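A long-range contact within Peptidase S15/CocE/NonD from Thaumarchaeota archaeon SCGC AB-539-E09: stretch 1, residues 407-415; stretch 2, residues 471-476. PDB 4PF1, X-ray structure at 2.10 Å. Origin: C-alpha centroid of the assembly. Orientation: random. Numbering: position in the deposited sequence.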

ATOM      1  N   TYR A 407     -21.261 -34.689 -12.946  1.00 16.78           N
ATOM      2  CA  TYR A 407     -21.636 -35.496 -11.774  1.00 15.61           C
ATOM      3  C   TYR A 407     -20.660 -35.403 -10.608  1.00 18.51           C
ATOM      4  O   TYR A 407     -19.448 -35.467 -10.812  1.00 18.28           O
ATOM      5  CB  TYR A 407     -21.780 -36.978 -12.169  1.00 16.75           C
ATOM      6  CG  TYR A 407     -22.868 -37.240 -13.184  1.00 18.62           C
ATOM      7  CD1 TYR A 407     -24.198 -37.362 -12.793  1.00 20.50           C
ATOM      8  CD2 TYR A 407     -22.567 -37.404 -14.532  1.00 19.27           C
ATOM      9  CE1 TYR A 407     -25.205 -37.609 -13.722  1.00 21.32           C
ATOM     10  CE2 TYR A 407     -23.566 -37.649 -15.471  1.00 20.39           C
ATOM     11  CZ  TYR A 407     -24.885 -37.758 -15.060  1.00 27.28           C
ATOM     12  OH  TYR A 407     -25.879 -38.006 -15.977  1.00 27.32           O
ATOM     13  N   VAL A 408     -21.199 -35.342  -9.367  1.00 14.95           N
ATOM     14  CA  VAL A 408     -20.387 -35.417  -8.143  1.00 14.25           C
ATOM     15  C   VAL A 408     -20.056 -36.909  -7.932  1.00 17.98           C
ATOM     16  O   VAL A 408     -20.912 -37.758  -8.179  1.00 17.88           O
ATOM     17  CB  VAL A 408     -21.044 -34.752  -6.889  1.00 17.45           C
ATOM     18  CG1 VAL A 408     -21.319 -33.265  -7.126  1.00 16.89           C
ATOM     19  CG2 VAL A 408     -22.313 -35.481  -6.445  1.00 17.15           C
ATOM     20  N   GLN A 409     -18.802 -37.230  -7.591  1.00 15.18           N
ATOM     21  CA  GLN A 409     -18.362 -38.628  -7.475  1.00 15.62           C
ATOM     22  C   GLN A 409     -17.648 -38.911  -6.144  1.00 20.05           C
ATOM     23  O   GLN A 409     -17.399 -37.989  -5.363  1.00 18.99           O
ATOM     24  CB  GLN A 409     -17.426 -38.987  -8.654  1.00 16.82           C
ATOM     25  CG  GLN A 409     -18.063 -38.834 -10.044  1.00 21.44           C
ATOM     26  CD  GLN A 409     -17.055 -38.792 -11.177  1.00 34.52           C
ATOM     27  OE1 GLN A 409     -15.852 -38.570 -10.985  1.00 26.19           O
ATOM     28  NE2 GLN A 409     -17.539 -38.965 -12.396  1.00 25.45           N
ATOM     29  N   GLU A 410     -17.292 -40.195  -5.909  1.00 17.74           N
ATOM     30  CA  GLU A 410     -16.561 -40.650  -4.723  1.00 18.32           C
ATOM     31  C   GLU A 410     -15.131 -40.076  -4.700  1.00 23.63           C
ATOM     32  O   GLU A 410     -14.625 -39.649  -5.740  1.00 23.69           O
ATOM     33  CB  GLU A 410     -16.527 -42.197  -4.658  1.00 20.36           C
ATOM     34  CG  GLU A 410     -15.690 -42.861  -5.751  1.00 33.69           C
ATOM     35  CD  GLU A 410     -15.415 -44.347  -5.588  1.00 60.45           C
ATOM     36  OE1 GLU A 410     -15.518 -44.863  -4.451  1.00 52.54           O
ATOM     37  OE2 GLU A 410     -15.055 -44.989  -6.601  1.00 59.68           O
ATOM     38  N   ASP A 411     -14.489 -40.075  -3.505  1.00 20.94           N
ATOM     39  CA  ASP A 411     -13.123 -39.584  -3.258  1.00 21.09           C
ATOM     40  C   ASP A 411     -12.947 -38.105  -3.706  1.00 24.89           C
ATOM     41  O   ASP A 411     -11.879 -37.732  -4.205  1.00 25.21           O
ATOM     42  CB  ASP A 411     -12.063 -40.494  -3.935  1.00 23.75           C
ATOM     43  CG  ASP A 411     -12.160 -41.963  -3.562  1.00 38.14           C
ATOM     44  OD1 ASP A 411     -12.059 -42.281  -2.353  1.00 40.06           O
ATOM     45  OD2 ASP A 411     -12.292 -42.802  -4.484  1.00 43.52           O
ATOM     46  N   GLY A 412     -13.996 -37.297  -3.517  1.00 20.26           N
ATOM     47  CA  GLY A 412     -14.009 -35.874  -3.869  1.00 19.48           C
ATOM     48  C   GLY A 412     -13.793 -35.575  -5.342  1.00 23.20           C
ATOM     49  O   GLY A 412     -13.248 -34.522  -5.690  1.00 22.16           O
ATOM     50  N   LYS A 413     -14.215 -36.502  -6.220  1.00 20.43           N
ATOM     51  CA  LYS A 413     -14.046 -36.365  -7.668  1.00 20.35           C
ATOM     52  C   LYS A 413     -15.276 -35.742  -8.325  1.00 23.89           C
ATOM     53  O   LYS A 413     -16.386 -35.831  -7.795  1.00 23.02           O
ATOM     54  CB  LYS A 413     -13.745 -37.727  -8.322  1.00 23.15           C
ATOM     55  CG  LYS A 413     -12.388 -38.322  -7.955  1.00 38.38           C
ATOM     56  CD  LYS A 413     -12.107 -39.592  -8.755  1.00 47.42           C
ATOM     57  CE  LYS A 413     -10.913 -40.355  -8.236  1.00 56.93           C
ATOM     58  NZ  LYS A 413     -11.316 -41.474  -7.343  1.00 65.08           N
ATOM     59  N   LEU A 414     -15.065 -35.134  -9.498  1.00 20.67           N
ATOM     60  CA  LEU A 414     -16.093 -34.516 -10.330  1.00 20.59           C
ATOM     61  C   LEU A 414     -15.796 -34.886 -11.786  1.00 25.51           C
ATOM     62  O   LEU A 414     -14.681 -34.656 -12.254  1.00 25.81           O
ATOM     63  CB  LEU A 414     -16.073 -32.988 -10.114  1.00 20.03           C
ATOM     64  CG  LEU A 414     -17.217 -32.171 -10.707  1.00 24.62           C
ATOM     65  CD1 LEU A 414     -18.490 -32.307  -9.874  1.00 24.39           C
ATOM     66  CD2 LEU A 414     -16.832 -30.711 -10.791  1.00 26.48           C
ATOM     67  N   GLY A 415     -16.750 -35.531 -12.456  1.00 22.07           N
ATOM     68  CA  GLY A 415     -16.555 -35.976 -13.834  1.00 22.00           C
ATOM     69  C   GLY A 415     -17.821 -36.206 -14.630  1.00 25.39           C
ATOM     70  O   GLY A 415     -18.931 -36.080 -14.102  1.00 24.72           O
ATOM     71  N   LEU A 471     -18.964 -29.669   1.640  1.00 14.07           N
ATOM     72  CA  LEU A 471     -18.605 -30.767   0.742  1.00 13.87           C
ATOM     73  C   LEU A 471     -17.861 -30.220  -0.453  1.00 17.69           C
ATOM     74  O   LEU A 471     -18.172 -29.122  -0.916  1.00 17.00           O
ATOM     75  CB  LEU A 471     -19.832 -31.565   0.286  1.00 14.03           C
ATOM     76  CG  LEU A 471     -20.602 -32.346   1.355  1.00 18.46           C
ATOM     77  CD1 LEU A 471     -21.769 -33.067   0.742  1.00 18.52           C
ATOM     78  CD2 LEU A 471     -19.700 -33.346   2.101  1.00 20.34           C
ATOM     79  N   VAL A 472     -16.841 -30.949  -0.923  1.00 14.51           N
ATOM     80  CA  VAL A 472     -16.002 -30.494  -2.036  1.00 14.64           C
ATOM     81  C   VAL A 472     -15.819 -31.616  -3.074  1.00 17.86           C
ATOM     82  O   VAL A 472     -15.598 -32.773  -2.709  1.00 17.62           O
ATOM     83  CB  VAL A 472     -14.613 -29.966  -1.536  1.00 18.68           C
ATOM     84  CG1 VAL A 472     -13.852 -29.271  -2.657  1.00 18.70           C
ATOM     85  CG2 VAL A 472     -14.761 -29.029  -0.332  1.00 18.26           C
ATOM     86  N   TRP A 473     -15.912 -31.255  -4.366  1.00 13.29           N
ATOM     87  CA  TRP A 473     -15.669 -32.136  -5.514  1.00 12.66           C
ATOM     88  C   TRP A 473     -14.881 -31.359  -6.556  1.00 17.08           C
ATOM     89  O   TRP A 473     -15.159 -30.179  -6.774  1.00 16.40           O
ATOM     90  CB  TRP A 473     -16.979 -32.663  -6.126  1.00 11.09           C
ATOM     91  CG  TRP A 473     -17.855 -33.422  -5.174  1.00 11.64           C
ATOM     92  CD1 TRP A 473     -17.793 -34.753  -4.881  1.00 14.85           C
ATOM     93  CD2 TRP A 473     -18.953 -32.893  -4.423  1.00 10.99           C
ATOM     94  NE1 TRP A 473     -18.788 -35.088  -3.990  1.00 14.28           N
ATOM     95  CE2 TRP A 473     -19.516 -33.963  -3.692  1.00 15.15           C
ATOM     96  CE3 TRP A 473     -19.539 -31.618  -4.318  1.00 11.49           C
ATOM     97  CZ2 TRP A 473     -20.623 -33.794  -2.851  1.00 14.01           C
ATOM     98  CZ3 TRP A 473     -20.634 -31.454  -3.487  1.00 12.63           C
ATOM     99  CH2 TRP A 473     -21.177 -32.536  -2.781  1.00 13.53           C
ATOM    100  N   ALA A 474     -13.894 -31.999  -7.188  1.00 14.29           N
ATOM    101  CA  ALA A 474     -13.072 -31.338  -8.196  1.00 14.33           C
ATOM    102  C   ALA A 474     -12.616 -32.307  -9.269  1.00 19.05           C
ATOM    103  O   ALA A 474     -12.355 -33.476  -8.978  1.00 19.08           O
ATOM    104  CB  ALA A 474     -11.858 -30.685  -7.542  1.00 14.79           C
ATOM    105  N   THR A 475     -12.511 -31.817 -10.512  1.00 16.12           N
ATOM    106  CA  THR A 475     -11.996 -32.601 -11.639  1.00 16.59           C
ATOM    107  C   THR A 475     -10.476 -32.689 -11.512  1.00 21.39           C
ATOM    108  O   THR A 475      -9.892 -31.976 -10.696  1.00 20.01           O
ATOM    109  CB  THR A 475     -12.384 -31.937 -12.990  1.00 21.78           C
ATOM    110  OG1 THR A 475     -11.620 -30.740 -13.164  1.00 19.44           O
ATOM    111  CG2 THR A 475     -13.873 -31.632 -13.108  1.00 20.13           C
ATOM    112  N   GLU A 476      -9.825 -33.516 -12.340  1.00 20.24           N
ATOM    113  CA  GLU A 476      -8.362 -33.540 -12.389  1.00 20.77           C
ATOM    114  C   GLU A 476      -7.914 -32.312 -13.215  1.00 24.64           C
ATOM    115  O   GLU A 476      -8.764 -31.737 -13.907  1.00 23.95           O
ATOM    116  CB  GLU A 476      -7.851 -34.864 -12.997  1.00 22.92           C
ATOM    117  CG  GLU A 476      -7.865 -36.044 -12.027  1.00 35.35           C
ATOM    118  CD  GLU A 476      -7.108 -35.857 -10.721  1.00 61.23           C
ATOM    119  OE1 GLU A 476      -5.926 -35.445 -10.766  1.00 62.49           O
ATOM    120  OE2 GLU A 476      -7.694 -36.143  -9.652  1.00 55.44           O
TER

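A hairpin can dock on a neighbouring strand through very few backbone hydrogen bonds, with one large side chain supplying much of the buried surface. The contact between residues 407-415 and 471-476 illustrates this principle. The first stretch doubles back on itself, and its two arms are tied by backbone hydrogen bonds, among them Tyr407 N to Gly415 O at 2.9 Å and Gln409 N to Lys413 O at 2.8 Å. Tyr407 itself lies out of reach of the second stretch.

The packing begins at Val408, whose CA-to-CB bond points toward the second stretch and delivers the side chain onto the indole of Trp473. Its CB sits 3.5 Å from the centroid of the five-membered ring, only 6° off the ring normal, a CH-pi contact of almost ideal placement. Its CG1 also comes within 3.6 Å of Trp473 CD2, so the branched aliphatic group lies over the face of the aromatic surface. The CA-to-CB bond of Gln409 points away, but the residue still contributes through its backbone: its O lies at the ring edge, 3.3 Å from Trp473 CD1, where the slightly positive rim of an indole suits a carbonyl oxygen.

Glu410 and Asp411 then carry the chain around a type I' turn and stay clear of the second stretch. Asp411, with a phi of 56°, and Gly412, with 61°, occupy its central positions; positive phi favours glycine at the latter. From Gly412 the backbone approaches the strand closely. Its O accepts the better of the two hydrogen bonds across the contact, from Ala474 N at 3.0 Å, and the same oxygen receives a CA-H...O contact from Trp473 CA at 3.4 Å.

Lys413 points its CB away, and its NZ forms a salt bridge with Asp411 OD2 at 3.3 Å, within the hairpin. Its backbone nevertheless faces the strand, with CA 3.6 Å from Ala474 O in another CA-H...O contact. That oxygen is shared: Leu414 N donates to Ala474 O at 3.2 Å, a weak bond whose angle of 124° is strongly bent.

Leu414 returns the contact to apolar packing. The CA-to-CB bond of Leu414 points toward the second stretch; Leu414 CD1 lies 4.1 Å from Trp473 CB and Leu414 CD2 3.9 Å from Thr475 CG2, while Leu414 O receives a CA-H...O contact from Thr475 CA at 3.4 Å. Trp473 gives up the largest area to the hairpin, 106 Å², meeting Val408 with its ring and Leu414 with its CB.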